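PDB 1TR8: nascent polypeptide-associated complex protein from Methanothermobacter marburgensis, which probably contacts nascent polypeptides as they emerge from the ribosome, working as a homodimer that also binds ribosomal RNA. Local coordinates for residues M62-E66 with D67-L71. Numbering follows the deposited sequence.
Sequences MEIPE and DDIEL
Ile64 lays its CG2 methyl against the gamma-branch of Ile69, in the first turn of the helix that starts just after the connecting loop. The two side chains cross at about a right angle, and CG2 of Ile64 sits 3.4 Å from CG1 of Ile69, tighter than usual for two carbons. That methyl stands anti to the backbone N of Ile64, with CG1 on the N side (chi1 -53°). Both isoleucines also touch Thr84 on helix 80-89, so the pair packs the loop and the helix start onto helix 80-89 of the UBA domain.

Pro65 is the N-cap residue. Pro65 O takes a nearly straight bond from Ile69 N (3.1 Å, 165° at the hydrogen) and a weak, bent one from Asp68 N. The Pro65 and Asp68 side chains cross obliquely, OD2 of Asp68 lying 3.4 Å from Pro65 CG; Asp68 also touches Leu94 of helix 94-100. With an alanine here instead of Asp68, the Pro65 ring would probably lose this neighbour and the first turn of the helix a negative charge.

One residue on, Glu66 O receives Glu70 N at 2.8 Å, nearly straight, and the ordinary helical pattern is under way. Glu66 CG, anti to its own backbone N, lies 3.4 Å from Glu70 OE2; the chain then bends at chi2, while the two carboxylate planes stay only 16° apart. Glu66 OE1 and Glu70 OE2 remain 5.0 Å apart, and Glu66 OE1 is salt-bridged to Arg80 at the start of the next helix. Four acids, Glu66, Asp67, Asp68 and Glu70, thus lie in or just past the first turn, where their negative charge would be expected to suit the positive end of the helix dipole, with Arg80 offsetting part of it.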
loop_
_atom_site.group_PDB
_atom_site.type_symbol
_atom_site.label_atom_id
_atom_site.label_comp_id
_atom_site.label_asym_id
_atom_site.label_seq_id
_atom_site.Cartn_x
_atom_site.Cartn_y
_atom_site.Cartn_z
HETATM N N MSE A 62 -0.758 10.872 -15.556
HETATM C CA MSE A 62 -0.228 12.173 -15.965
HETATM C C MSE A 62 -1.022 12.844 -17.078
HETATM O O MSE A 62 -1.832 12.204 -17.767
HETATM C CB MSE A 62 1.202 12.002 -16.452
HETATM C CG MSE A 62 1.324 10.909 -17.511
HETATM SE SE MSE A 62 3.134 10.770 -18.196
HETATM C CE MSE A 62 4.098 10.565 -16.496
ATOM N N GLU A 63 -0.761 14.136 -17.246
ATOM C CA GLU A 63 -1.350 14.928 -18.312
ATOM C C GLU A 63 -0.431 14.897 -19.526
ATOM O O GLU A 63 0.748 15.242 -19.441
ATOM C CB GLU A 63 -1.503 16.396 -17.896
ATOM C CG GLU A 63 -2.577 16.743 -16.881
ATOM C CD GLU A 63 -2.538 18.238 -16.550
ATOM O OE1 GLU A 63 -1.913 19.009 -17.328
ATOM O OE2 GLU A 63 -3.097 18.637 -15.503
ATOM N N ILE A 64 -0.969 14.457 -20.651
ATOM C CA ILE A 64 -0.213 14.399 -21.892
ATOM C C ILE A 64 -0.754 15.456 -22.854
ATOM O O ILE A 64 -1.927 15.409 -23.265
ATOM C CB ILE A 64 -0.372 13.020 -22.518
ATOM C CG1 ILE A 64 -0.025 11.939 -21.498
ATOM C CG2 ILE A 64 0.510 12.917 -23.747
ATOM C CD1 ILE A 64 -1.043 10.838 -21.450
ATOM N N PRO A 65 0.103 16.397 -23.235
ATOM C CA PRO A 65 -0.304 17.439 -24.174
ATOM C C PRO A 65 -0.775 16.881 -25.518
ATOM O O PRO A 65 -0.094 16.063 -26.119
ATOM C CB PRO A 65 0.967 18.289 -24.347
ATOM C CG PRO A 65 1.865 17.947 -23.158
ATOM C CD PRO A 65 1.491 16.563 -22.760
ATOM N N GLU A 66 -1.945 17.317 -25.966
ATOM C CA GLU A 66 -2.508 16.925 -27.254
ATOM C C GLU A 66 -1.494 17.014 -28.381
ATOM O O GLU A 66 -1.342 16.084 -29.181
ATOM C CB GLU A 66 -3.707 17.824 -27.588
ATOM C CG GLU A 66 -4.650 17.268 -28.645
ATOM C CD GLU A 66 -5.640 16.279 -28.070
ATOM O OE1 GLU A 66 -5.243 15.144 -27.780
ATOM O OE2 GLU A 66 -6.827 16.627 -27.905
ATOM N N ASP A 67 -0.826 18.158 -28.447
ATOM C CA ASP A 67 0.144 18.418 -29.500
ATOM C C ASP A 67 1.292 17.414 -29.468
ATOM O O ASP A 67 1.792 17.020 -30.511
ATOM C CB ASP A 67 0.642 19.864 -29.426
ATOM C CG ASP A 67 -0.453 20.865 -29.719
ATOM O OD1 ASP A 67 -1.558 20.438 -30.131
ATOM O OD2 ASP A 67 -0.313 22.099 -29.561
ATOM N N ASP A 68 1.659 16.927 -28.292
ATOM C CA ASP A 68 2.677 15.890 -28.209
ATOM C C ASP A 68 2.172 14.551 -28.691
ATOM O O ASP A 68 2.881 13.850 -29.391
ATOM C CB ASP A 68 3.147 15.746 -26.775
ATOM C CG ASP A 68 3.912 16.954 -26.292
ATOM O OD1 ASP A 68 4.002 17.949 -27.046
ATOM O OD2 ASP A 68 4.459 16.983 -25.175
ATOM N N ILE A 69 0.949 14.189 -28.316
ATOM C CA ILE A 69 0.319 12.968 -28.837
ATOM C C ILE A 69 0.249 13.022 -30.352
ATOM O O ILE A 69 0.672 12.092 -31.008
ATOM C CB ILE A 69 -1.089 12.775 -28.246
ATOM C CG1 ILE A 69 -0.988 12.580 -26.733
ATOM C CG2 ILE A 69 -1.791 11.558 -28.860
ATOM C CD1 ILE A 69 -2.321 12.630 -26.031
ATOM N N GLU A 70 -0.237 14.136 -30.886
ATOM C CA GLU A 70 -0.336 14.360 -32.336
ATOM C C GLU A 70 1.008 14.194 -33.035
ATOM O O GLU A 70 1.106 13.489 -34.031
ATOM C CB GLU A 70 -0.878 15.761 -32.624
ATOM C CG GLU A 70 -2.378 15.867 -32.438
ATOM C CD GLU A 70 -2.877 17.300 -32.496
ATOM O OE1 GLU A 70 -2.179 18.179 -33.080
ATOM O OE2 GLU A 70 -3.982 17.547 -31.954
ATOM N N LEU A 71 2.037 14.827 -32.487
ATOM C CA LEU A 71 3.389 14.780 -33.064
ATOM C C LEU A 71 3.925 13.350 -33.147
ATOM O O LEU A 71 4.436 12.904 -34.181
ATOM C CB LEU A 71 4.342 15.642 -32.235
ATOM C CG LEU A 71 5.630 16.125 -32.910
ATOM C CD1 LEU A 71 6.003 17.486 -32.378
ATOM C CD2 LEU A 71 6.775 15.183 -32.696
#